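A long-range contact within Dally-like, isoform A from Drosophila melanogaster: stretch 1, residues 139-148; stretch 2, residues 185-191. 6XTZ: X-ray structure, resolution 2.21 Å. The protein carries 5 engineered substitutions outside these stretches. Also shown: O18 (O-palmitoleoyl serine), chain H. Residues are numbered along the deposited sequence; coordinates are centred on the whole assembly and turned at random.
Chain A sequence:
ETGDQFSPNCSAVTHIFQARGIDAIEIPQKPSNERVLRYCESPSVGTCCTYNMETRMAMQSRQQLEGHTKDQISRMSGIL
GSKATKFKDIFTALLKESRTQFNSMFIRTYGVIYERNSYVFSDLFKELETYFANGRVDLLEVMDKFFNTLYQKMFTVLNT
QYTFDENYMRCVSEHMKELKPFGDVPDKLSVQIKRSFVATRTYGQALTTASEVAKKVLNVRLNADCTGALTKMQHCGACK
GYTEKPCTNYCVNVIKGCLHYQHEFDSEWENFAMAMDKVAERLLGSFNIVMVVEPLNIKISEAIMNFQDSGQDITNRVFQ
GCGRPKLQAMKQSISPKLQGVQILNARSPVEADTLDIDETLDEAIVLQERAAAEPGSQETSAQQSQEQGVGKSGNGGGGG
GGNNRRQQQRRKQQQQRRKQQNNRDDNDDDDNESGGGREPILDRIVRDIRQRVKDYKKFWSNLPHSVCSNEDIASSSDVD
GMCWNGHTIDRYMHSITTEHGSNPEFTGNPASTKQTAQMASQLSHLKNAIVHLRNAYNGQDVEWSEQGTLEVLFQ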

# COMPACT_ATOMS: atom_id res chain seq x y z
N LEU A 139 -5.00 -5.28 -23.09
CA LEU A 139 -6.01 -4.28 -23.40
C LEU A 139 -5.82 -3.70 -24.79
O LEU A 139 -6.77 -3.60 -25.57
N LEU A 140 -4.59 -3.30 -25.12
CA LEU A 140 -4.34 -2.72 -26.44
C LEU A 140 -4.64 -3.72 -27.55
O LEU A 140 -5.15 -3.35 -28.61
N GLU A 141 -4.32 -5.00 -27.32
CA GLU A 141 -4.64 -6.02 -28.31
C GLU A 141 -6.15 -6.16 -28.50
O GLU A 141 -6.64 -6.25 -29.63
N VAL A 142 -6.91 -6.16 -27.40
CA VAL A 142 -8.36 -6.27 -27.50
C VAL A 142 -8.95 -5.02 -28.14
O VAL A 142 -9.90 -5.09 -28.93
N MET A 143 -8.40 -3.85 -27.81
CA MET A 143 -8.89 -2.61 -28.40
C MET A 143 -8.63 -2.57 -29.90
O MET A 143 -9.49 -2.12 -30.67
N ASP A 144 -7.46 -3.03 -30.34
CA ASP A 144 -7.14 -3.01 -31.76
C ASP A 144 -8.04 -3.96 -32.54
O ASP A 144 -8.49 -3.64 -33.64
N LYS A 145 -8.31 -5.15 -31.99
CA LYS A 145 -9.23 -6.07 -32.64
C LYS A 145 -10.65 -5.54 -32.63
O LYS A 145 -11.44 -5.86 -33.52
N PHE A 146 -10.99 -4.72 -31.63
CA PHE A 146 -12.32 -4.11 -31.58
C PHE A 146 -12.53 -3.16 -32.76
O PHE A 146 -13.53 -3.24 -33.47
N PHE A 147 -11.57 -2.26 -32.98
CA PHE A 147 -11.71 -1.31 -34.08
C PHE A 147 -11.49 -1.98 -35.43
O PHE A 147 -12.07 -1.55 -36.44
N ASN A 148 -10.67 -3.03 -35.48
CA ASN A 148 -10.49 -3.77 -36.72
C ASN A 148 -11.81 -4.37 -37.19
O ASN A 148 -12.14 -4.33 -38.38
N VAL A 185 -8.60 8.83 -34.01
CA VAL A 185 -9.55 8.73 -32.90
C VAL A 185 -9.51 7.36 -32.24
O VAL A 185 -9.48 7.30 -30.99
N PRO A 186 -9.53 6.23 -32.96
CA PRO A 186 -9.46 4.93 -32.27
C PRO A 186 -8.18 4.73 -31.48
O PRO A 186 -8.23 4.23 -30.35
N ASP A 187 -7.03 5.12 -32.04
CA ASP A 187 -5.77 4.93 -31.33
C ASP A 187 -5.70 5.79 -30.08
O ASP A 187 -5.24 5.32 -29.03
N LYS A 188 -6.14 7.04 -30.17
CA LYS A 188 -6.14 7.90 -28.98
C LYS A 188 -7.09 7.37 -27.92
O LYS A 188 -6.79 7.43 -26.72
N LEU A 189 -8.24 6.85 -28.34
CA LEU A 189 -9.21 6.33 -27.39
C LEU A 189 -8.74 5.01 -26.78
O LEU A 189 -8.96 4.76 -25.59
N SER A 190 -8.09 4.17 -27.58
CA SER A 190 -7.61 2.88 -27.07
C SER A 190 -6.55 3.07 -26.00
O SER A 190 -6.53 2.33 -25.00
N VAL A 191 -5.66 4.04 -26.18
CA VAL A 191 -4.61 4.27 -25.19
C VAL A 191 -5.19 4.86 -23.91
O VAL A 191 -4.83 4.45 -22.80

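Two helical stretches run nearly antiparallel, their N-to-C directions 150° apart and their axes 9.9 Å apart at closest approach. Met143 lies across from Ser190 and Phe147 across from Pro186, and at Ser190 the backbones draw in until the two CA atoms of Met143 and Ser190 are 5.8 Å apart.

The apolar packing centres on Phe147, which points toward the partner helix with chi1 m (-73°). Pro186, also pointing toward its neighbour, sets its CB 3.4 Å from the centroid of the Phe147 ring and only 8° off the normal, a CH-pi contact over one face. The ring edge meets Leu189, with CZ of Phe147 4.2 Å from CD2 of Leu189 (chi1 t, chi2 p). Two contacts pair a side-chain carbon with an oxygen of Ser190. Met143, m at all three chi angles, brings its CB to 3.5 Å from OG of Ser190. Leu140 (m, t) leaves its backbone sideways, yet its CD2 reaches to 3.8 Å from the carbonyl O of Ser190.

No direct hydrogen bond crosses the interface. Ser190, chi1 m, turns its hydroxyl back on its own helix, where OG donates to O of Pro186 at 2.8 Å; the polar group is thus satisfied although CE2 of Phe147 lies just 3.1 Å from that OG. One water lies 2.7 Å from OD1 of Asp144, 3.1 Å from OD1 of Asp187 and 3.0 Å from OG of Ser190, each a possible acceptor; with two hydrogens it can serve two of the three at a time. It bridges two carboxylates of like charge, whose OD1 atoms, in Asp144 and Asp187, stand 4.6 Å apart.

The palmitoleoyl chain of O18 ends beside this cluster: its terminal C16 is 3.7 Å from CD2 of Leu189 and 3.9 Å from CE2 of Phe146 (chi1 t), at that ring's edge. Leu189 therefore touches both Phe147 and the lipid.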

# COMPACT_ATOMS: atom_id res chain seq x y z
CB LEU A 139 -6.00 -3.18 -22.34
CG LEU A 139 -6.52 -3.58 -20.96
CD1 LEU A 139 -6.32 -2.46 -19.96
CD2 LEU A 139 -7.98 -3.99 -21.04
CB LEU A 140 -2.89 -2.23 -26.53
CG LEU A 140 -2.54 -1.00 -25.70
CD1 LEU A 140 -1.13 -0.53 -26.01
CD2 LEU A 140 -3.55 0.11 -25.94
CB GLU A 141 -4.03 -7.36 -27.89
CG GLU A 141 -4.42 -8.54 -28.76
CD GLU A 141 -3.86 -9.85 -28.24
OE1 GLU A 141 -2.76 -9.84 -27.66
OE2 GLU A 141 -4.53 -10.89 -28.40
CB VAL A 142 -8.97 -6.55 -26.12
CG1 VAL A 142 -10.49 -6.57 -26.19
CG2 VAL A 142 -8.46 -7.88 -25.57
CB MET A 143 -8.25 -1.40 -27.72
CG MET A 143 -8.67 -1.19 -26.27
SD MET A 143 -10.44 -0.88 -26.09
CE MET A 143 -10.65 0.54 -27.16
CB ASP A 144 -5.67 -3.35 -31.98
CG ASP A 144 -4.74 -2.28 -31.44
OD1 ASP A 144 -5.17 -1.12 -31.31
OD2 ASP A 144 -3.56 -2.60 -31.16
CB LYS A 145 -9.17 -7.45 -31.97
CG LYS A 145 -7.83 -8.15 -32.10
CD LYS A 145 -7.89 -9.56 -31.54
CE LYS A 145 -6.57 -10.30 -31.76
NZ LYS A 145 -6.62 -11.68 -31.22
CB PHE A 146 -12.50 -3.38 -30.25
CG PHE A 146 -13.74 -2.54 -30.18
CD1 PHE A 146 -14.99 -3.13 -30.06
CD2 PHE A 146 -13.65 -1.16 -30.21
CE1 PHE A 146 -16.13 -2.35 -29.98
CE2 PHE A 146 -14.79 -0.37 -30.13
CZ PHE A 146 -16.03 -0.97 -30.02
CB PHE A 147 -10.75 -0.14 -33.90
CG PHE A 147 -11.15 0.81 -32.81
CD1 PHE A 147 -12.21 1.68 -32.99
CD2 PHE A 147 -10.48 0.82 -31.60
CE1 PHE A 147 -12.59 2.56 -31.99
CE2 PHE A 147 -10.86 1.69 -30.59
CZ PHE A 147 -11.91 2.56 -30.79
CB ASN A 148 -9.44 -4.87 -36.54
CG ASN A 148 -9.20 -5.66 -37.81
OD1 ASN A 148 -9.86 -6.67 -38.07
ND2 ASN A 148 -8.25 -5.21 -38.62
CB VAL A 185 -10.95 9.13 -33.38
CG1 VAL A 185 -11.98 8.92 -32.27
CG2 VAL A 185 -10.96 10.58 -33.84
CB PRO A 186 -9.58 3.92 -33.42
CG PRO A 186 -10.31 4.65 -34.48
CD PRO A 186 -9.80 6.06 -34.40
CB ASP A 187 -4.60 5.23 -32.26
CG ASP A 187 -4.46 4.21 -33.38
OD1 ASP A 187 -4.78 3.03 -33.15
OD2 ASP A 187 -4.03 4.60 -34.49
CB LYS A 188 -6.50 9.33 -29.37
CG LYS A 188 -5.41 10.08 -30.12
CD LYS A 188 -5.85 11.49 -30.47
CE LYS A 188 -4.72 12.30 -31.09
NZ LYS A 188 -3.59 12.50 -30.14
CB LEU A 189 -10.57 6.16 -28.06
CG LEU A 189 -11.75 5.77 -27.17
CD1 LEU A 189 -12.00 6.82 -26.10
CD2 LEU A 189 -13.00 5.55 -28.00
CB SER A 190 -7.07 2.03 -28.22
OG SER A 190 -8.08 1.74 -29.16
CB VAL A 191 -3.50 5.16 -25.78
CG1 VAL A 191 -2.44 5.44 -24.73
CG2 VAL A 191 -2.88 4.50 -26.99
CA O18 H . -21.22 8.88 -13.82
CB O18 H . -21.80 7.83 -14.75
C1 O18 H . -21.09 6.97 -16.84
C2 O18 H . -19.92 6.44 -17.61
C3 O18 H . -19.10 5.41 -16.84
C4 O18 H . -18.07 4.71 -17.71
C5 O18 H . -17.33 3.57 -17.03
C6 O18 H . -16.43 2.77 -17.96
C7 O18 H . -17.17 2.10 -19.10
C8 O18 H . -16.27 1.32 -20.06
C9 O18 H . -15.31 2.20 -20.80
C10 O18 H . -15.34 2.46 -22.10
C11 O18 H . -16.34 1.94 -23.08
C12 O18 H . -15.89 2.09 -24.53
C13 O18 H . -16.93 1.66 -25.55
C14 O18 H . -16.47 1.76 -27.00
C15 O18 H . -16.10 3.15 -27.45
C16 O18 H . -15.74 3.23 -28.91
C O18 H . -20.35 8.05 -12.88
N O18 H . -20.43 9.86 -14.54
OG O18 H . -20.75 7.32 -15.60
O11 O18 H . -22.21 7.07 -17.27
O O18 H . -20.45 8.18 -11.66
O HOH W 1 -6.79 1.01 -31.81